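Pancreatic lipase related protein 2 (PDB 1W52) probably hydrolyses the ester bonds of triacylglycerols and galactolipids, releasing fatty acids from dietary fat and plant membrane lipids. Local coordinates at residues I204-S209 / F228-G233; P237-S242 / L261-L266; F282-C287 / F327-G332; Y337-Y342 / D388-F393. One frame throughout, in Å; residues are numbered along the deposited sequence.

Interaction 1: residues I204-S209 / F228-G233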
# COMPACT_ATOMS: atom_id res chain seq x y z
N ILE A 204 0.25 -2.20 -4.32
CA ILE A 204 0.06 -2.49 -2.90
C ILE A 204 -1.02 -3.56 -2.69
O ILE A 204 -2.14 -3.41 -3.14
CB ILE A 204 -0.26 -1.21 -2.15
CG1 ILE A 204 0.85 -0.23 -2.38
CG2 ILE A 204 -0.33 -1.47 -0.64
CD1 ILE A 204 0.53 1.15 -1.82
N HIS A 205 -0.64 -4.64 -1.99
CA HIS A 205 -1.51 -5.80 -1.74
C HIS A 205 -1.90 -5.84 -0.25
O HIS A 205 -1.06 -6.16 0.59
CB HIS A 205 -0.75 -7.10 -1.97
CG HIS A 205 -0.26 -7.32 -3.38
ND1 HIS A 205 -0.91 -8.15 -4.27
CD2 HIS A 205 0.88 -6.92 -4.00
CE1 HIS A 205 -0.21 -8.21 -5.39
NE2 HIS A 205 0.88 -7.46 -5.26
N THR A 206 -3.16 -5.52 0.05
CA THR A 206 -3.66 -5.55 1.43
C THR A 206 -4.69 -6.63 1.74
O THR A 206 -4.95 -6.82 2.90
CB THR A 206 -4.26 -4.19 1.84
OG1 THR A 206 -5.30 -3.80 0.91
CG2 THR A 206 -3.20 -3.06 1.76
N ASP A 207 -5.28 -7.31 0.76
CA ASP A 207 -6.39 -8.25 1.04
C ASP A 207 -6.28 -9.48 0.17
O ASP A 207 -7.24 -9.99 -0.36
CB ASP A 207 -7.73 -7.53 0.82
CG ASP A 207 -8.96 -8.32 1.33
OD1 ASP A 207 -8.77 -9.11 2.27
OD2 ASP A 207 -10.12 -8.17 0.84
N ALA A 208 -5.06 -9.99 0.08
CA ALA A 208 -4.63 -11.08 -0.82
C ALA A 208 -4.88 -12.55 -0.34
O ALA A 208 -4.38 -13.55 -0.89
CB ALA A 208 -3.16 -10.87 -1.07
N SER A 209 -5.65 -12.70 0.73
CA SER A 209 -6.29 -13.99 1.05
C SER A 209 -7.08 -14.43 -0.19
O SER A 209 -7.37 -13.62 -1.13
CB SER A 209 -7.19 -13.85 2.29
OG SER A 209 -6.86 -12.63 3.00
N PHE A 228 4.30 -4.67 -3.39
CA PHE A 228 4.51 -4.51 -1.94
C PHE A 228 3.47 -5.32 -1.16
O PHE A 228 2.29 -5.37 -1.57
CB PHE A 228 4.36 -3.06 -1.54
CG PHE A 228 5.34 -2.14 -2.20
CD1 PHE A 228 5.18 -1.77 -3.53
CD2 PHE A 228 6.39 -1.61 -1.50
CE1 PHE A 228 6.04 -0.91 -4.13
CE2 PHE A 228 7.27 -0.74 -2.09
CZ PHE A 228 7.09 -0.38 -3.41
N PHE A 229 3.90 -5.91 -0.02
CA PHE A 229 3.01 -6.69 0.86
C PHE A 229 2.96 -6.24 2.33
O PHE A 229 3.48 -6.94 3.21
CB PHE A 229 3.43 -8.15 0.77
CG PHE A 229 3.21 -8.73 -0.55
CD1 PHE A 229 4.16 -8.55 -1.55
CD2 PHE A 229 2.04 -9.41 -0.84
CE1 PHE A 229 3.94 -9.12 -2.85
CE2 PHE A 229 1.78 -9.93 -2.13
CZ PHE A 229 2.73 -9.79 -3.13
N PRO A 230 2.35 -5.10 2.63
CA PRO A 230 2.30 -4.60 4.01
C PRO A 230 1.70 -5.60 4.96
O PRO A 230 0.61 -6.19 4.75
CB PRO A 230 1.36 -3.39 3.92
CG PRO A 230 0.60 -3.58 2.63
CD PRO A 230 1.64 -4.20 1.72
N ASN A 231 2.39 -5.82 6.04
CA ASN A 231 1.95 -6.83 6.98
C ASN A 231 1.74 -8.15 6.34
O ASN A 231 0.82 -8.86 6.76
CB ASN A 231 0.69 -6.33 7.59
CG ASN A 231 0.82 -4.86 7.97
OD1 ASN A 231 1.75 -4.51 8.72
ND2 ASN A 231 -0.10 -4.01 7.47
N GLY A 232 2.55 -8.52 5.34
CA GLY A 232 2.27 -9.74 4.59
C GLY A 232 1.10 -9.67 3.59
O GLY A 232 0.85 -10.59 2.81
N GLY A 233 0.39 -8.56 3.59
CA GLY A 233 -0.67 -8.36 2.63
C GLY A 233 -1.95 -9.16 2.74
O GLY A 233 -2.81 -9.03 1.89
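H205 and F229 stack just past the point where two parallel neighbours of the central α/β-hydrolase sheet, strands 201-204 and 226-230, pair through I204 and F228. The backbone sets this up: H205 N donates to F228 O at 3.0 Å, with a N-H...O angle of 152°. H205 CB, pointing toward the partner segment, packs beside F228 O and F229 CD2. CG is anti to the carbonyl carbon (chi1 -62°), which sets it 3.5 Å from F229 CE2, and the two side chains lie side by side, pointing the same way. CD2 lies against F229 CZ while F228 O approaches it in the ring plane, and ND1 and CE1 lie nearest F229 CE2 and CZ respectively. The two rings form an offset stack, planes 7° apart and centroids 4.2 Å apart, so overlap is at the rims. At the tip NE2 passes F229 CZ at 3.7 Å and hydrogen-bonds to D227 OD1, whereas ND1 hydrogen-bonds to M219 O; two polar grips would fix the ring's rotation. The rings aside, P230 CG packs on I204 CG2 (4.0 Å) and on T206 CG2. The loop carries D207 to the side chains of D178 and H265, the predicted charge-relay residues, and D178 OD1 accepts from T206 N. Beyond the type II turn F229-G232, G233 O receives a backbone bond from A208 N at 3.0 Å.

Interaction 2: residues P237-S242 / L261-L266. With DDQ (decylamine-N,N-dimethyl-N-oxide), chain C.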
# COMPACT_ATOMS: atom_id res chain seq x y z
N PRO A 237 -3.38 -4.87 10.20
CA PRO A 237 -3.66 -4.35 11.53
C PRO A 237 -4.67 -3.26 11.49
O PRO A 237 -4.60 -2.41 10.57
CB PRO A 237 -2.32 -3.77 11.94
CG PRO A 237 -1.40 -4.64 11.26
CD PRO A 237 -1.96 -4.69 9.89
N GLY A 238 -5.55 -3.28 12.49
CA GLY A 238 -6.61 -2.31 12.64
C GLY A 238 -7.92 -2.93 12.19
O GLY A 238 -9.00 -2.40 12.47
N CYS A 239 -7.83 -4.02 11.46
CA CYS A 239 -8.98 -4.68 10.90
C CYS A 239 -9.20 -5.95 11.68
O CYS A 239 -8.24 -6.55 12.16
CB CYS A 239 -8.71 -5.07 9.44
SG CYS A 239 -8.41 -3.70 8.35
N LYS A 240 -10.47 -6.33 11.81
CA LYS A 240 -10.87 -7.71 12.12
C LYS A 240 -11.17 -8.40 10.77
O LYS A 240 -11.77 -7.79 9.90
CB LYS A 240 -12.11 -7.66 12.97
CG LYS A 240 -12.06 -6.65 14.14
CD LYS A 240 -13.09 -6.99 15.29
CE LYS A 240 -13.21 -8.54 15.67
NZ LYS A 240 -14.62 -9.10 15.73
N ARG A 241 -10.76 -9.63 10.58
CA ARG A 241 -10.83 -10.21 9.22
C ARG A 241 -12.26 -10.41 8.50
O ARG A 241 -13.18 -9.65 8.71
CB ARG A 241 -10.02 -11.50 9.23
CG ARG A 241 -8.76 -11.36 9.98
CD ARG A 241 -8.49 -12.51 10.72
NE ARG A 241 -7.36 -12.25 11.55
CZ ARG A 241 -6.78 -13.20 12.26
NH1 ARG A 241 -7.27 -14.45 12.23
NH2 ARG A 241 -5.72 -12.91 13.01
N SER A 242 -12.41 -11.41 7.62
CA SER A 242 -13.67 -11.73 6.91
C SER A 242 -14.11 -13.17 7.20
O SER A 242 -13.77 -14.09 6.44
CB SER A 242 -13.51 -11.55 5.38
OG SER A 242 -13.50 -12.80 4.68
N LEU A 261 -16.20 -6.65 6.32
CA LEU A 261 -15.77 -7.37 5.11
C LEU A 261 -14.93 -6.55 4.10
O LEU A 261 -14.35 -7.18 3.27
CB LEU A 261 -16.99 -7.94 4.33
CG LEU A 261 -17.84 -8.96 5.04
CD1 LEU A 261 -18.96 -9.36 4.15
CD2 LEU A 261 -17.03 -10.18 5.43
N ALA A 262 -14.83 -5.22 4.17
CA ALA A 262 -13.95 -4.46 3.22
C ALA A 262 -12.71 -3.75 3.84
O ALA A 262 -11.93 -3.09 3.14
CB ALA A 262 -14.77 -3.39 2.50
N CYS A 263 -12.53 -3.83 5.15
CA CYS A 263 -11.52 -3.03 5.80
C CYS A 263 -10.06 -3.26 5.25
O CYS A 263 -9.35 -2.28 4.92
CB CYS A 263 -11.62 -3.27 7.28
SG CYS A 263 -10.23 -2.73 8.26
N ASN A 264 -9.63 -4.52 5.15
CA ASN A 264 -8.35 -4.84 4.57
C ASN A 264 -8.23 -4.37 3.13
O ASN A 264 -7.22 -3.79 2.74
CB ASN A 264 -8.15 -6.33 4.51
CG ASN A 264 -8.17 -6.99 5.87
OD1 ASN A 264 -7.28 -6.85 6.68
ND2 ASN A 264 -9.20 -7.76 6.10
N HIS A 265 -9.24 -4.64 2.32
CA HIS A 265 -9.25 -4.19 0.88
C HIS A 265 -8.98 -2.68 0.76
O HIS A 265 -8.32 -2.20 -0.16
CB HIS A 265 -10.62 -4.52 0.28
CG HIS A 265 -10.71 -4.49 -1.20
ND1 HIS A 265 -9.78 -5.10 -2.02
CD2 HIS A 265 -11.67 -4.00 -2.01
CE1 HIS A 265 -10.16 -4.94 -3.28
NE2 HIS A 265 -11.30 -4.29 -3.30
N LEU A 266 -9.49 -1.95 1.75
CA LEU A 266 -9.41 -0.53 1.77
C LEU A 266 -8.10 -0.05 2.36
O LEU A 266 -7.73 1.07 2.14
CB LEU A 266 -10.58 0.05 2.56
CG LEU A 266 -11.98 -0.25 2.00
CD1 LEU A 266 -12.98 0.58 2.68
CD2 LEU A 266 -12.20 -0.05 0.54
N1 DDQ C . -16.81 2.66 0.11
O1 DDQ C . -15.93 3.43 -0.34
CM1 DDQ C . -17.06 3.01 1.56
CM2 DDQ C . -18.09 2.81 -0.65
C1 DDQ C . -16.18 1.32 -0.04
C2 DDQ C . -16.42 0.57 -1.36
C3 DDQ C . -17.07 -0.77 -1.04
C4 DDQ C . -16.10 -1.94 -1.03
C5 DDQ C . -16.54 -3.02 -2.01
C6 DDQ C . -15.50 -4.10 -1.94
C7 DDQ C . -15.74 -5.18 -2.95
C8 DDQ C . -14.57 -5.32 -3.91
C9 DDQ C . -14.96 -6.24 -5.07
C10 DDQ C . -13.84 -7.10 -5.60
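C239 and C263 meet in a disulfide, SG to SG 2.1 Å, with a torsion of -78° about the S-S bond. C263 SG stands anti to its backbone N (chi1 165°), which carries it off the helix toward the loop, and C239 SG reaches it from beside its own N. In pancreatic lipases the corresponding bridge closes the base of the lid, the flap that is cleaved in this crystal form; residues 243-246 of that loop are not modelled. N264, next along the helix, has more surface buried by the loop than C263 does, though less than C239. Its carboxamide lies beside the bridge, with OD1 3.6 Å from C239 CB. That oxygen also accepts a hydrogen bond from M236 N, so the side chain ties the loop to the helix by a polar contact as well as by packing. Farther along the loop, S242 CB touches L261 CD2 at 3.8 Å, and L261 is also part of the pocket of a second detergent molecule. The other flank of the helix serves the active site. There H265, the predicted charge-relay histidine, hydrogen-bonds through ND1 to D178 and through NE2 to S154, and its NE2 lies 3.5 Å from C8 of the bound decylamine oxide. A262 CB approaches C4 of the same alkyl chain at 4.0 Å. Helix 257-277 thus has the cystine and the loop from strand 226-230 on one side and the detergent on another.

Interaction 3: residues F282-C287 / F327-G332; sequences FLAYPC and FFLNTG
The F282 ring meets T331 with its edge: T331 CG2 lies in the ring plane, 4.0 Å from F282 CD1. Edges also serve two other rings, for F328 O approaches Y285 CD1 near the plane of the tyrosine, and C287 CB sits 3.5 Å from F328 CD1 near the plane of that phenylalanine. F327 is approached obliquely, with P286 CG 3.8 Å from its CD2 and A284 CB close to its CB. Both phenylalanines of the strand find further rings one strand inward, F327 meeting F228 with planes at about 25° and F328 meeting F229 at about 35°. Between these groups Y285 and F328 form an antiparallel hydrogen-bonded pair. Y285 N donates to F328 O at 2.9 Å and F328 N returns a bond to Y285 O at 2.8 Å. Strand 285-286 is short and weakly bonded, and it is the outermost strand at this end of the α/β-hydrolase sheet; 325-329 runs antiparallel to it and parallel to 226-230 on its other side. L329 packs on F282 and A284. Its CG lies between the backbone N and the carbonyl carbon (chi1 67°), and the two methyls divide the work: CD1 packs 4.0 Å from F282 CB, CD2 4.1 Å from A284 CB. C287 is bridged to C298, while T331 OG1 takes a hydrogen bond from N231 ND2 of the turn after strand 226-230.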
# COMPACT_ATOMS: atom_id res chain seq x y z
N PHE A 282 6.77 4.32 5.15
CA PHE A 282 6.41 2.99 4.67
C PHE A 282 7.51 2.47 3.82
O PHE A 282 7.34 2.34 2.62
CB PHE A 282 5.13 3.01 3.84
CG PHE A 282 3.96 3.74 4.47
CD1 PHE A 282 2.93 3.05 5.04
CD2 PHE A 282 3.86 5.12 4.41
CE1 PHE A 282 1.82 3.75 5.56
CE2 PHE A 282 2.73 5.81 4.95
CZ PHE A 282 1.74 5.12 5.53
N LEU A 283 8.65 2.18 4.41
CA LEU A 283 9.77 1.69 3.65
C LEU A 283 9.67 0.21 3.42
O LEU A 283 9.66 -0.55 4.35
CB LEU A 283 11.07 1.97 4.38
CG LEU A 283 11.62 3.40 4.54
CD1 LEU A 283 10.86 4.28 5.58
CD2 LEU A 283 13.08 3.27 4.95
N ALA A 284 9.63 -0.23 2.19
CA ALA A 284 9.59 -1.65 1.95
C ALA A 284 10.97 -2.27 1.92
O ALA A 284 11.95 -1.64 1.55
CB ALA A 284 8.86 -1.90 0.67
N TYR A 285 11.05 -3.52 2.29
CA TYR A 285 12.32 -4.21 2.37
C TYR A 285 12.21 -5.37 1.42
O TYR A 285 11.16 -5.98 1.36
CB TYR A 285 12.61 -4.77 3.78
CG TYR A 285 12.78 -3.72 4.85
CD1 TYR A 285 11.73 -2.92 5.20
CD2 TYR A 285 13.98 -3.52 5.51
CE1 TYR A 285 11.83 -1.98 6.12
CE2 TYR A 285 14.08 -2.52 6.49
CZ TYR A 285 12.99 -1.77 6.77
OH TYR A 285 12.92 -0.78 7.72
N PRO A 286 13.25 -5.72 0.69
CA PRO A 286 13.10 -6.80 -0.29
C PRO A 286 13.27 -8.12 0.45
O PRO A 286 13.95 -8.05 1.49
CB PRO A 286 14.22 -6.51 -1.28
CG PRO A 286 14.75 -5.10 -0.81
CD PRO A 286 14.59 -5.14 0.69
N CYS A 287 12.66 -9.21 -0.02
CA CYS A 287 12.64 -10.48 0.70
C CYS A 287 11.91 -11.53 -0.08
O CYS A 287 11.13 -11.19 -0.93
CB CYS A 287 11.92 -10.33 2.02
SG CYS A 287 12.77 -11.18 3.38
N PHE A 327 8.52 -6.73 -2.04
CA PHE A 327 8.94 -6.13 -0.78
C PHE A 327 7.88 -6.28 0.37
O PHE A 327 6.67 -6.43 0.11
CB PHE A 327 9.24 -4.65 -0.98
CG PHE A 327 10.01 -4.36 -2.21
CD1 PHE A 327 9.42 -4.53 -3.48
CD2 PHE A 327 11.35 -3.93 -2.12
CE1 PHE A 327 10.14 -4.28 -4.64
CE2 PHE A 327 12.06 -3.68 -3.27
CZ PHE A 327 11.44 -3.86 -4.54
N PHE A 328 8.38 -6.23 1.61
CA PHE A 328 7.60 -6.44 2.81
C PHE A 328 7.85 -5.39 3.82
O PHE A 328 8.78 -4.70 3.74
CB PHE A 328 7.91 -7.78 3.42
CG PHE A 328 7.51 -8.90 2.54
CD1 PHE A 328 8.46 -9.59 1.80
CD2 PHE A 328 6.19 -9.24 2.38
CE1 PHE A 328 8.11 -10.66 0.95
CE2 PHE A 328 5.82 -10.31 1.52
CZ PHE A 328 6.79 -11.02 0.81
N LEU A 329 6.97 -5.24 4.76
CA LEU A 329 7.08 -4.21 5.75
C LEU A 329 5.88 -4.32 6.72
O LEU A 329 4.98 -5.16 6.50
CB LEU A 329 7.13 -2.85 5.06
CG LEU A 329 5.83 -2.49 4.37
CD1 LEU A 329 5.64 -0.93 4.30
CD2 LEU A 329 5.74 -3.17 3.03
N ASN A 330 5.84 -3.49 7.76
CA ASN A 330 4.71 -3.49 8.66
C ASN A 330 4.18 -2.07 8.88
O ASN A 330 4.92 -1.19 9.26
CB ASN A 330 5.09 -4.15 10.02
CG ASN A 330 5.26 -5.69 9.94
OD1 ASN A 330 6.12 -6.28 10.66
ND2 ASN A 330 4.46 -6.35 9.09
N THR A 331 2.88 -1.87 8.69
CA THR A 331 2.26 -0.59 9.00
C THR A 331 1.84 -0.45 10.45
O THR A 331 1.93 -1.36 11.23
CB THR A 331 1.02 -0.40 8.15
OG1 THR A 331 0.21 -1.59 8.25
CG2 THR A 331 1.40 -0.23 6.69
N GLY A 332 1.33 0.72 10.77
CA GLY A 332 0.65 0.94 12.03
C GLY A 332 -0.78 0.44 12.01
O GLY A 332 -1.30 0.10 10.95

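Interaction 4: residues Y337-Y342 / D388-F393; sequences YTSWRY and DVDVNF
W340 and Y342 form hydrogen-bonded antiparallel pairs with V391 and V389, R341 and D390 being the non-hydrogen-bonded pair between them, in two strands whose directions differ by 150°. At the Y342 end, V389 N donates to Y342 O at 2.9 Å, and Y342 N donates back to V389 O. At the other end W340 N donates to V391 O, and V391 N donates back to W340 O. R341 and D390 project from one face of this ladder. The arginine chain is extended from CG to NE, and its NH1 makes a salt bridge to D390 OD1 at 2.6 Å; as a hydrogen bond it is weak, the N-H...O angle being 117°. D388 CB lies over one face of the guanidinium, nearest NH2. Strand 387-391 belongs to the C-terminal PLAT domain, the β-sandwich of pancreatic lipases, and pairs here with 340-344. R341 also reaches the lipase part of the chain: NH2 hydrogen-bonds weakly to F293 O of helix 290-294. D388 OD1 has its own salt bridge, to R343 NE. On the other face Y342 and V391 cross at about a right angle, V391 CG2 packing against Y342 CD1 and CE1.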
# COMPACT_ATOMS: atom_id res chain seq x y z
N TYR A 337 -0.72 5.48 10.07
CA TYR A 337 -0.23 4.12 9.88
C TYR A 337 1.27 4.02 9.59
O TYR A 337 1.74 3.03 9.01
CB TYR A 337 -0.97 3.38 8.75
CG TYR A 337 -2.50 3.48 8.73
CD1 TYR A 337 -3.12 4.45 7.98
CD2 TYR A 337 -3.30 2.56 9.43
CE1 TYR A 337 -4.46 4.56 7.97
CE2 TYR A 337 -4.66 2.66 9.41
CZ TYR A 337 -5.24 3.67 8.67
OH TYR A 337 -6.61 3.82 8.57
N THR A 338 2.03 5.00 10.03
CA THR A 338 3.48 4.96 9.78
C THR A 338 4.18 4.17 10.85
O THR A 338 3.92 4.35 12.01
CB THR A 338 4.06 6.34 9.71
OG1 THR A 338 3.56 7.16 10.77
CG2 THR A 338 3.58 7.05 8.47
N SER A 339 5.07 3.28 10.46
CA SER A 339 5.86 2.55 11.42
C SER A 339 7.28 2.53 10.91
O SER A 339 7.55 2.50 9.71
CB SER A 339 5.37 1.12 11.59
OG SER A 339 6.46 0.19 11.72
N TRP A 340 8.22 2.55 11.83
CA TRP A 340 9.58 2.43 11.45
C TRP A 340 10.15 1.19 12.06
O TRP A 340 9.72 0.76 13.12
CB TRP A 340 10.29 3.64 11.95
CG TRP A 340 10.09 4.78 11.05
CD1 TRP A 340 10.88 5.11 10.03
CD2 TRP A 340 9.01 5.73 11.06
NE1 TRP A 340 10.39 6.23 9.39
CE2 TRP A 340 9.25 6.64 10.01
CE3 TRP A 340 7.88 5.91 11.83
CZ2 TRP A 340 8.41 7.73 9.72
CZ3 TRP A 340 7.01 7.04 11.54
CH2 TRP A 340 7.30 7.92 10.50
N ARG A 341 11.12 0.61 11.42
CA ARG A 341 11.58 -0.67 11.87
C ARG A 341 12.96 -0.53 12.45
O ARG A 341 13.83 0.15 11.89
CB ARG A 341 11.62 -1.63 10.72
CG ARG A 341 11.86 -3.01 11.15
CD ARG A 341 11.72 -3.94 9.99
NE ARG A 341 11.65 -5.37 10.31
CZ ARG A 341 10.61 -5.95 10.89
NH1 ARG A 341 9.54 -5.21 11.28
NH2 ARG A 341 10.64 -7.28 11.07
N TYR A 342 13.16 -1.20 13.58
CA TYR A 342 14.42 -1.20 14.30
C TYR A 342 14.78 -2.63 14.61
O TYR A 342 13.89 -3.44 14.79
CB TYR A 342 14.23 -0.39 15.56
CG TYR A 342 13.92 1.08 15.27
CD1 TYR A 342 12.63 1.52 15.22
CD2 TYR A 342 14.95 2.03 15.06
CE1 TYR A 342 12.32 2.87 14.98
CE2 TYR A 342 14.65 3.40 14.81
CZ TYR A 342 13.32 3.81 14.77
OH TYR A 342 12.93 5.13 14.53
N ASP A 388 13.40 -7.93 15.55
CA ASP A 388 13.04 -6.73 14.81
C ASP A 388 11.70 -6.24 15.27
O ASP A 388 10.85 -7.03 15.58
CB ASP A 388 13.07 -7.06 13.33
CG ASP A 388 14.49 -7.38 12.86
OD1 ASP A 388 15.39 -6.66 13.36
OD2 ASP A 388 14.82 -8.28 12.05
N VAL A 389 11.51 -4.94 15.37
CA VAL A 389 10.27 -4.43 15.92
C VAL A 389 9.77 -3.17 15.18
O VAL A 389 10.51 -2.58 14.45
CB VAL A 389 10.39 -4.16 17.45
CG1 VAL A 389 10.97 -5.37 18.17
CG2 VAL A 389 11.18 -2.87 17.76
N ASP A 390 8.51 -2.77 15.39
CA ASP A 390 7.91 -1.74 14.55
C ASP A 390 7.47 -0.56 15.39
O ASP A 390 6.66 -0.71 16.30
CB ASP A 390 6.76 -2.33 13.75
CG ASP A 390 7.22 -3.44 12.81
OD1 ASP A 390 8.07 -3.16 11.96
OD2 ASP A 390 6.81 -4.63 12.85
N VAL A 391 8.02 0.62 15.11
CA VAL A 391 7.75 1.79 15.95
C VAL A 391 6.72 2.70 15.29
O VAL A 391 7.05 3.50 14.45
CB VAL A 391 9.08 2.57 16.36
CG1 VAL A 391 8.76 3.84 17.16
CG2 VAL A 391 10.03 1.68 17.21
N ASN A 392 5.48 2.59 15.75
CA ASN A 392 4.36 3.27 15.14
C ASN A 392 4.51 4.76 15.12
O ASN A 392 3.53 5.46 14.90
CB ASN A 392 3.06 2.92 15.87
CG ASN A 392 2.86 1.42 16.01
OD1 ASN A 392 2.75 0.70 15.01
ND2 ASN A 392 2.83 0.94 17.26
N PHE A 393 5.69 5.27 15.39
CA PHE A 393 5.93 6.70 15.31
C PHE A 393 7.39 7.07 15.19
O PHE A 393 8.31 6.26 15.33
CB PHE A 393 5.35 7.43 16.53
CG PHE A 393 6.18 7.29 17.78
CD1 PHE A 393 6.56 8.42 18.50
CD2 PHE A 393 6.56 6.02 18.25
CE1 PHE A 393 7.30 8.29 19.66
CE2 PHE A 393 7.30 5.88 19.40
CZ PHE A 393 7.67 7.01 20.11

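Interactions 1 and 3 share a sheet, strands 226-230 and 325-329 being neighbours; N231 N lies 2.7 Å from L329 O, a probable hydrogen bond, and their centres are 10 Å apart. Interaction 2 joins interaction 1 where T206 OG1 comes 2.7 Å from N264 O. These two lie nearest the predicted triad S154-D178-H265: interaction 2 holds H265, and the side chain of D207 in interaction 1 is about 3 Å from that of D178 and about 7 Å from a bound detergent. Interaction 4 is farther off, its centre about 20 Å from that of interaction 2, but it meets interaction 3 where G332 N lies 2.9 Å from Y337 O, a probable hydrogen bond.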